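Local coordinates for probable ABC transporter phosphite binding protein PhnD1 (Prochlorococcus marinus str. MIT 9301, PDB 5LQ5), which binds inorganic phosphite strongly in the periplasm, probably delivering it to an ABC transporter, and takes methylphosphonate and phosphate only very weakly, at residues Ser78-Phe90 with Phe247-Tyr260. Numbering follows the deposited sequence.
Sequences SIVIAQRDIDKEF and FNAKRFIKAESKQY
Q83 and I253 form an antiparallel hydrogen-bonded pair that adds the short edge strand 252-253 to the mixed sheet of one lobe of this periplasmic binding protein. Two backbone bonds join them, Q83 N to I253 O and I253 N to Q83 O, each 2.8 Å. Beyond the pair, water 1 links I81 O to A255 N.

Q83 suits its buried place because its amide both gives and takes. Q83 NE2 donates to K254 O (3.0 Å) and to Q259 OE1, while Q83 OE1 accepts from Q259 NE2 at 2.6 Å, the amide planes standing 64° apart. With an alanine in place of Q83, the Q259 amide is likely to lose its mate and K254 O its side-chain donor. V80 chi1 (-175°) sets CG1 anti to the backbone N, against A255 CB, a methyl small enough to fit between V80 and Q83.

R84 has nitrogens enough for two partners: NE and NH2 grip D87 side-on, and NH1 reaches F247 O (2.8 Å) at the Schellman end of helix 238-246. Its side chain lies about 8 Å from the bound phosphite, touching pocket residue Y206. Nearer the solvent, R251 NE meets D85 OD2 (2.9 Å) in the guanidinium plane; aliphatic I253 lays CG2 3.5 Å above that plane, off-centre.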
ATOM      1  N   SER A  78      -5.076 -18.509  -4.938  0.50 28.25           N
ATOM      2  CA  SER A  78      -5.546 -17.202  -5.315  1.00 24.29           C
ATOM      3  C   SER A  78      -4.679 -16.716  -6.468  0.50 25.94           C
ATOM      4  O   SER A  78      -3.639 -17.308  -6.790  0.50 31.89           O
ATOM      5  CB  SER A  78      -5.479 -16.253  -4.144  0.50 25.55           C
ATOM      6  OG  SER A  78      -4.234 -16.424  -3.531  0.50 29.31           O
ATOM      7  N   ILE A  79      -5.122 -15.635  -7.087  1.00 24.15           N
ATOM      8  CA  ILE A  79      -4.543 -15.150  -8.343  1.00 24.43           C
ATOM      9  C   ILE A  79      -4.027 -13.720  -8.271  1.00 26.31           C
ATOM     10  O   ILE A  79      -4.774 -12.808  -7.972  1.00 22.73           O
ATOM     11  CB  ILE A  79      -5.605 -15.183  -9.485  1.00 26.31           C
ATOM     12  CG1 ILE A  79      -6.325 -16.549  -9.555  1.00 40.57           C
ATOM     13  CG2 ILE A  79      -4.988 -14.807 -10.829  1.00 34.66           C
ATOM     14  CD1 ILE A  79      -5.444 -17.714  -9.920  1.00 53.18           C
ATOM     15  N   VAL A  80      -2.771 -13.520  -8.628  1.00 23.31           N
ATOM     16  CA  VAL A  80      -2.216 -12.178  -8.886  1.00 24.14           C
ATOM     17  C   VAL A  80      -2.732 -11.667 -10.215  1.00 24.54           C
ATOM     18  O   VAL A  80      -2.493 -12.275 -11.266  1.00 26.33           O
ATOM     19  CB  VAL A  80      -0.685 -12.105  -8.835  1.00 27.97           C
ATOM     20  CG1 VAL A  80      -0.225 -10.674  -9.000  1.00 26.70           C
ATOM     21  CG2 VAL A  80      -0.175 -12.659  -7.528  1.00 26.58           C
ATOM     22  N   ILE A  81      -3.407 -10.514 -10.164  1.00 20.49           N
ATOM     23  CA  ILE A  81      -4.135  -9.970 -11.342  1.00 23.23           C
ATOM     24  C   ILE A  81      -3.396  -8.877 -12.105  1.00 25.22           C
ATOM     25  O   ILE A  81      -3.301  -8.957 -13.323  1.00 29.86           O
ATOM     26  CB  ILE A  81      -5.548  -9.475 -10.932  1.00 25.02           C
ATOM     27  CG1 ILE A  81      -6.427 -10.645 -10.477  1.00 25.22           C
ATOM     28  CG2 ILE A  81      -6.229  -8.684 -12.043  1.00 25.26           C
ATOM     29  CD1 ILE A  81      -6.924 -11.557 -11.585  1.00 28.00           C
ATOM     30  N   ALA A  82      -2.941  -7.851 -11.406  1.00 20.50           N
ATOM     31  CA  ALA A  82      -2.373  -6.648 -12.013  1.00 24.04           C
ATOM     32  C   ALA A  82      -1.642  -5.779 -10.986  1.00 21.98           C
ATOM     33  O   ALA A  82      -1.788  -5.962  -9.769  1.00 24.02           O
ATOM     34  CB  ALA A  82      -3.477  -5.828 -12.660  1.00 23.77           C
ATOM     35  N   GLN A  83      -0.858  -4.840 -11.483  1.00 22.76           N
ATOM     36  CA  GLN A  83      -0.155  -3.843 -10.693  1.00 24.37           C
ATOM     37  C   GLN A  83      -0.057  -2.580 -11.549  1.00 26.24           C
ATOM     38  O   GLN A  83      -0.518  -2.578 -12.687  1.00 25.30           O
ATOM     39  CB  GLN A  83       1.239  -4.351 -10.265  1.00 22.32           C
ATOM     40  CG  GLN A  83       2.218  -4.476 -11.438  1.00 25.64           C
ATOM     41  CD  GLN A  83       3.562  -5.102 -11.122  1.00 27.76           C
ATOM     42  OE1 GLN A  83       4.175  -4.796 -10.124  1.00 28.18           O
ATOM     43  NE2 GLN A  83       4.064  -5.936 -12.035  1.00 34.34           N
ATOM     44  N   ARG A  84       0.538  -1.536 -11.001  1.00 23.73           N
ATOM     45  CA  ARG A  84       0.941  -0.339 -11.771  1.00 27.27           C
ATOM     46  C   ARG A  84       2.400  -0.441 -12.179  1.00 28.87           C
ATOM     47  O   ARG A  84       3.158  -1.204 -11.608  1.00 25.06           O
ATOM     48  CB  ARG A  84       0.693   0.941 -10.981  1.00 27.35           C
ATOM     49  CG  ARG A  84      -0.717   1.054 -10.414  1.00 23.68           C
ATOM     50  CD  ARG A  84      -0.855   2.094  -9.309  1.00 25.96           C
ATOM     51  NE  ARG A  84      -0.025   1.761  -8.153  1.00 22.93           N
ATOM     52  CZ  ARG A  84       0.036   2.474  -7.036  1.00 25.01           C
ATOM     53  NH1 ARG A  84      -0.661   3.589  -6.897  1.00 28.49           N
ATOM     54  NH2 ARG A  84       0.803   2.063  -6.041  1.00 25.63           N
ATOM     55  N   ASP A  85       2.809   0.349 -13.170  1.00 28.33           N
ATOM     56  CA  ASP A  85       4.233   0.402 -13.534  1.00 32.70           C
ATOM     57  C   ASP A  85       5.102   0.738 -12.335  1.00 29.32           C
ATOM     58  O   ASP A  85       6.123   0.101 -12.124  1.00 31.62           O
ATOM     59  CB  ASP A  85       4.509   1.424 -14.651  1.00 33.59           C
ATOM     60  CG  ASP A  85       4.029   0.943 -16.000  1.00 38.43           C
ATOM     61  OD1 ASP A  85       4.641   0.001 -16.561  1.00 39.36           O
ATOM     62  OD2 ASP A  85       3.026   1.493 -16.494  1.00 48.42           O
ATOM     63  N   ILE A  86       4.660   1.706 -11.542  1.00 29.81           N
ATOM     64  CA  ILE A  86       5.412   2.139 -10.346  1.00 26.92           C
ATOM     65  C   ILE A  86       5.598   1.053  -9.271  1.00 26.40           C
ATOM     66  O   ILE A  86       6.587   1.050  -8.523  1.00 26.53           O
ATOM     67  CB  ILE A  86       4.843   3.439  -9.717  1.00 36.94           C
ATOM     68  CG1 ILE A  86       5.828   3.995  -8.684  1.00 45.11           C
ATOM     69  CG2 ILE A  86       3.456   3.265  -9.113  1.00 61.54           C
ATOM     70  CD1 ILE A  86       7.230   4.204  -9.228  1.00 48.77           C
ATOM     71  N   ASP A  87       4.665   0.118  -9.231  1.00 26.54           N
ATOM     72  CA  ASP A  87       4.768  -0.987  -8.267  1.00 25.69           C
ATOM     73  C   ASP A  87       5.920  -1.948  -8.480  1.00 25.08           C
ATOM     74  O   ASP A  87       6.275  -2.683  -7.562  1.00 25.68           O
ATOM     75  CB  ASP A  87       3.437  -1.731  -8.153  1.00 23.77           C
ATOM     76  CG  ASP A  87       2.339  -0.843  -7.662  1.00 24.81           C
ATOM     77  OD1 ASP A  87       2.542  -0.197  -6.599  1.00 24.44           O
ATOM     78  OD2 ASP A  87       1.266  -0.792  -8.308  1.00 24.80           O
ATOM     79  N   LYS A  88       6.494  -1.961  -9.686  1.00 25.37           N
ATOM     80  CA  LYS A  88       7.738  -2.694  -9.947  1.00 28.64           C
ATOM     81  C   LYS A  88       9.004  -2.025  -9.381  1.00 29.29           C
ATOM     82  O   LYS A  88       9.994  -2.704  -9.152  1.00 34.57           O
ATOM     83  CB  LYS A  88       7.944  -2.968 -11.458  1.00 26.72           C
ATOM     84  CG  LYS A  88       7.130  -4.161 -11.978  1.00 32.73           C
ATOM     85  CD  LYS A  88       7.627  -4.636 -13.343  1.00 39.97           C
ATOM     86  CE  LYS A  88       6.865  -4.029 -14.488  1.00 66.86           C
ATOM     87  NZ  LYS A  88       7.551  -4.290 -15.784  1.00 81.93           N
ATOM     88  N   GLU A  89       8.941  -0.709  -9.209  1.00 27.38           N
ATOM     89  CA  GLU A  89      10.067   0.144  -8.766  1.00 27.93           C
ATOM     90  C   GLU A  89       9.620   1.177  -7.709  1.00 27.26           C
ATOM     91  O   GLU A  89       9.859   2.394  -7.832  1.00 27.84           O
ATOM     92  CB  GLU A  89      10.754   0.840  -9.961  1.00 36.13           C
ATOM     93  CG  GLU A  89       9.855   1.778 -10.769  1.00 56.84           C
ATOM     94  CD  GLU A  89       9.512   1.234 -12.149  1.00137.74           C
ATOM     95  OE1 GLU A  89       9.021   0.091 -12.225  1.00137.46           O
ATOM     96  OE2 GLU A  89       9.747   1.933 -13.162  1.00138.99           O
ATOM     97  N   PHE A  90       8.964   0.647  -6.671  1.00 23.34           N
ATOM     98  CA  PHE A  90       8.296   1.472  -5.663  1.00 21.46           C
ATOM     99  C   PHE A  90       9.336   1.948  -4.635  1.00 21.84           C
ATOM    100  O   PHE A  90      10.314   1.274  -4.381  1.00 22.33           O
ATOM    101  CB  PHE A  90       7.160   0.695  -4.985  1.00 19.93           C
ATOM    102  CG  PHE A  90       6.047   1.569  -4.497  1.00 20.56           C
ATOM    103  CD1 PHE A  90       5.102   2.028  -5.383  1.00 21.23           C
ATOM    104  CD2 PHE A  90       5.953   1.986  -3.160  1.00 19.09           C
ATOM    105  CE1 PHE A  90       4.112   2.894  -5.006  1.00 21.12           C
ATOM    106  CE2 PHE A  90       4.927   2.846  -2.770  1.00 21.59           C
ATOM    107  CZ  PHE A  90       4.011   3.313  -3.700  1.00 19.78           C
ATOM    108  N   PHE A 247      -5.318   6.365  -8.803  1.00 24.34           N
ATOM    109  CA  PHE A 247      -4.216   5.392  -8.552  1.00 26.52           C
ATOM    110  C   PHE A 247      -2.840   5.947  -8.944  1.00 26.30           C
ATOM    111  O   PHE A 247      -1.837   5.243  -8.869  1.00 29.68           O
ATOM    112  CB  PHE A 247      -4.449   4.091  -9.331  1.00 28.43           C
ATOM    113  CG  PHE A 247      -5.505   3.210  -8.760  1.00 24.03           C
ATOM    114  CD1 PHE A 247      -5.172   2.245  -7.793  1.00 25.35           C
ATOM    115  CD2 PHE A 247      -6.811   3.325  -9.143  1.00 30.60           C
ATOM    116  CE1 PHE A 247      -6.152   1.413  -7.260  1.00 29.76           C
ATOM    117  CE2 PHE A 247      -7.797   2.515  -8.614  1.00 25.45           C
ATOM    118  CZ  PHE A 247      -7.471   1.555  -7.651  1.00 28.51           C
ATOM    119  N   ASN A 248      -2.811   7.210  -9.390  1.00 28.85           N
ATOM    120  CA  ASN A 248      -1.555   7.904  -9.800  1.00 31.18           C
ATOM    121  C   ASN A 248      -0.799   7.098 -10.853  1.00 32.51           C
ATOM    122  O   ASN A 248       0.417   6.919 -10.787  1.00 41.81           O
ATOM    123  CB  ASN A 248      -0.669   8.156  -8.575  1.00 34.01           C
ATOM    124  CG  ASN A 248      -1.411   8.859  -7.471  1.00 47.24           C
ATOM    125  OD1 ASN A 248      -1.487   8.360  -6.346  1.00 61.96           O
ATOM    126  ND2 ASN A 248      -1.982  10.021  -7.775  1.00 55.30           N
ATOM    127  N   ALA A 249      -1.557   6.616 -11.837  1.00 28.53           N
ATOM    128  CA  ALA A 249      -1.021   5.697 -12.846  1.00 29.12           C
ATOM    129  C   ALA A 249      -1.652   5.966 -14.195  1.00 26.96           C
ATOM    130  O   ALA A 249      -2.797   6.386 -14.263  1.00 31.43           O
ATOM    131  CB  ALA A 249      -1.255   4.258 -12.458  1.00 34.51           C
ATOM    132  N   LYS A 250      -0.882   5.727 -15.249  1.00 31.96           N
ATOM    133  CA  LYS A 250      -1.375   5.819 -16.653  1.00 31.93           C
ATOM    134  C   LYS A 250      -2.076   4.557 -17.130  1.00 32.47           C
ATOM    135  O   LYS A 250      -2.841   4.576 -18.099  1.00 36.84           O
ATOM    136  CB  LYS A 250      -0.224   6.204 -17.602  1.00 51.89           C
ATOM    137  CG  LYS A 250       0.529   7.469 -17.179  1.00 76.68           C
ATOM    138  CD  LYS A 250      -0.333   8.728 -17.214  1.00 67.17           C
ATOM    139  CE  LYS A 250       0.156   9.775 -16.224  1.00 91.22           C
ATOM    140  NZ  LYS A 250      -0.635  11.033 -16.311  1.00 88.75           N
ATOM    141  N   ARG A 251      -1.798   3.456 -16.435  1.00 34.41           N
ATOM    142  CA  ARG A 251      -2.311   2.138 -16.788  1.00 27.72           C
ATOM    143  C   ARG A 251      -2.072   1.141 -15.651  1.00 32.51           C
ATOM    144  O   ARG A 251      -1.257   1.376 -14.753  1.00 31.16           O
ATOM    145  CB  ARG A 251      -1.619   1.611 -18.051  1.00 29.29           C
ATOM    146  CG  ARG A 251      -0.100   1.489 -17.934  1.00 34.05           C
ATOM    147  CD  ARG A 251       0.515   0.940 -19.211  1.00 39.26           C
ATOM    148  NE  ARG A 251       1.939   0.655 -19.044  1.00 44.32           N
ATOM    149  CZ  ARG A 251       2.671  -0.144 -19.815  1.00 52.47           C
ATOM    150  NH1 ARG A 251       2.143  -0.764 -20.870  1.00 51.92           N
ATOM    151  NH2 ARG A 251       3.954  -0.331 -19.516  1.00 58.65           N
ATOM    152  N   PHE A 252      -2.783   0.033 -15.729  1.00 26.74           N
ATOM    153  CA  PHE A 252      -2.420  -1.197 -15.018  1.00 28.87           C
ATOM    154  C   PHE A 252      -1.711  -2.149 -15.973  1.00 29.01           C
ATOM    155  O   PHE A 252      -1.976  -2.133 -17.155  1.00 29.10           O
ATOM    156  CB  PHE A 252      -3.640  -1.894 -14.422  1.00 24.64           C
ATOM    157  CG  PHE A 252      -4.251  -1.169 -13.249  1.00 24.77           C
ATOM    158  CD1 PHE A 252      -3.669  -1.230 -11.994  1.00 25.46           C
ATOM    159  CD2 PHE A 252      -5.398  -0.432 -13.407  1.00 25.32           C
ATOM    160  CE1 PHE A 252      -4.247  -0.544 -10.926  1.00 24.22           C
ATOM    161  CE2 PHE A 252      -5.976   0.239 -12.361  1.00 21.99           C
ATOM    162  CZ  PHE A 252      -5.418   0.173 -11.099  1.00 21.36           C
ATOM    163  N   ILE A 253      -0.833  -2.968 -15.422  1.00 29.28           N
ATOM    164  CA  ILE A 253      -0.012  -3.942 -16.138  1.00 30.23           C
ATOM    165  C   ILE A 253      -0.055  -5.285 -15.417  1.00 31.23           C
ATOM    166  O   ILE A 253      -0.459  -5.377 -14.252  1.00 26.39           O
ATOM    167  CB  ILE A 253       1.468  -3.490 -16.254  1.00 29.38           C
ATOM    168  CG1 ILE A 253       2.127  -3.386 -14.877  1.00 29.13           C
ATOM    169  CG2 ILE A 253       1.561  -2.161 -16.992  1.00 39.16           C
ATOM    170  CD1 ILE A 253       3.631  -3.218 -14.952  1.00 36.30           C
ATOM    171  N   LYS A 254       0.413  -6.310 -16.106  1.00 28.72           N
ATOM    172  CA  LYS A 254       0.464  -7.669 -15.576  1.00 27.55           C
ATOM    173  C   LYS A 254       1.450  -7.772 -14.386  1.00 25.46           C
ATOM    174  O   LYS A 254       2.435  -7.045 -14.280  1.00 28.77           O
ATOM    175  CB  LYS A 254       0.860  -8.697 -16.649  1.00 41.19           C
ATOM    176  CG  LYS A 254      -0.174  -8.792 -17.741  1.00138.93           C
ATOM    177  CD  LYS A 254       0.171  -9.861 -18.743  1.00144.92           C
ATOM    178  CE  LYS A 254      -0.616  -9.631 -20.016  1.00101.18           C
ATOM    179  NZ  LYS A 254      -0.323 -10.667 -21.040  1.00 83.22           N
ATOM    180  N   ALA A 255       1.133  -8.697 -13.502  1.00 29.42           N
ATOM    181  CA  ALA A 255       1.944  -8.971 -12.329  1.00 27.09           C
ATOM    182  C   ALA A 255       1.897 -10.452 -12.062  1.00 28.26           C
ATOM    183  O   ALA A 255       0.850 -11.071 -12.225  1.00 32.05           O
ATOM    184  CB  ALA A 255       1.404  -8.203 -11.131  1.00 28.37           C
ATOM    185  N   GLU A 256       3.011 -11.033 -11.630  1.00 33.77           N
ATOM    186  CA  GLU A 256       3.020 -12.454 -11.269  1.00 32.84           C
ATOM    187  C   GLU A 256       3.597 -12.666  -9.875  1.00 27.88           C
ATOM    188  O   GLU A 256       4.368 -11.836  -9.388  1.00 33.48           O
ATOM    189  CB  GLU A 256       3.765 -13.314 -12.299  1.00 37.86           C
ATOM    190  CG  GLU A 256       5.182 -12.892 -12.623  1.00 80.64           C
ATOM    191  CD  GLU A 256       5.861 -13.830 -13.615  1.00144.79           C
ATOM    192  OE1 GLU A 256       5.166 -14.660 -14.240  1.00121.21           O
ATOM    193  OE2 GLU A 256       7.098 -13.734 -13.783  1.00136.45           O
ATOM    194  N   SER A 257       3.201 -13.788  -9.265  1.00 30.09           N
ATOM    195  CA  SER A 257       3.598 -14.163  -7.891  1.00 29.97           C
ATOM    196  C   SER A 257       5.110 -14.214  -7.678  1.00 28.37           C
ATOM    197  O   SER A 257       5.573 -13.846  -6.618  1.00 27.03           O
ATOM    198  CB  SER A 257       2.970 -15.493  -7.426  1.00 31.56           C
ATOM    199  OG  SER A 257       3.443 -16.593  -8.165  1.00 37.81           O
ATOM    200  N   LYS A 258       5.839 -14.680  -8.694  1.00 29.47           N
ATOM    201  CA  LYS A 258       7.318 -14.731  -8.676  1.00 35.42           C
ATOM    202  C   LYS A 258       7.984 -13.408  -8.255  1.00 30.70           C
ATOM    203  O   LYS A 258       9.054 -13.395  -7.598  1.00 27.11           O
ATOM    204  CB  LYS A 258       7.867 -15.131 -10.058  1.00 46.74           C
ATOM    205  CG  LYS A 258       8.026 -16.628 -10.293  1.00119.99           C
ATOM    206  CD  LYS A 258       8.011 -16.986 -11.781  1.00160.91           C
ATOM    207  CE  LYS A 258       9.156 -16.374 -12.576  1.00120.65           C
ATOM    208  NZ  LYS A 258      10.433 -17.114 -12.391  1.00122.97           N
ATOM    209  N   GLN A 259       7.329 -12.298  -8.589  1.00 24.81           N
ATOM    210  CA  GLN A 259       7.975 -10.988  -8.438  1.00 25.04           C
ATOM    211  C   GLN A 259       8.058 -10.564  -6.955  1.00 24.49           C
ATOM    212  O   GLN A 259       8.842  -9.672  -6.609  1.00 25.35           O
ATOM    213  CB  GLN A 259       7.427  -9.900  -9.382  1.00 37.62           C
ATOM    214  CG  GLN A 259       6.190  -9.146  -8.972  1.00 35.57           C
ATOM    215  CD  GLN A 259       5.987  -7.821  -9.726  1.00 55.21           C
ATOM    216  OE1 GLN A 259       6.458  -7.607 -10.836  1.00 31.00           O
ATOM    217  NE2 GLN A 259       5.284  -6.918  -9.093  1.00 52.68           N
ATOM    218  N   TYR A 260       7.307 -11.242  -6.086  1.00 20.85           N
ATOM    219  CA  TYR A 260       7.233 -10.846  -4.664  1.00 20.90           C
ATOM    220  C   TYR A 260       8.166 -11.668  -3.759  1.00 23.81           C
ATOM    221  O   TYR A 260       8.080 -11.598  -2.544  1.00 21.89           O
ATOM    222  CB  TYR A 260       5.777 -10.944  -4.149  1.00 19.82           C
ATOM    223  CG  TYR A 260       4.892 -10.054  -4.977  1.00 23.69           C
ATOM    224  CD1 TYR A 260       4.836  -8.659  -4.780  1.00 29.45           C
ATOM    225  CD2 TYR A 260       4.221 -10.591  -6.064  1.00 23.77           C
ATOM    226  CE1 TYR A 260       4.060  -7.850  -5.632  1.00 25.21           C
ATOM    227  CE2 TYR A 260       3.487  -9.813  -6.915  1.00 26.87           C
ATOM    228  CZ  TYR A 260       3.403  -8.466  -6.713  1.00 27.10           C
ATOM    229  OH  TYR A 260       2.690  -7.774  -7.650  1.00 30.69           O
TER
HETATM  230  O   HOH W   1      -1.293 -10.435 -14.169  1.00 40.39           O
HETATM  231  O   HOH W   2       3.492  -5.080  -7.406  1.00 30.02           O
HETATM  232  O   HOH W   3       1.301   2.421 -14.569  1.00 35.28           O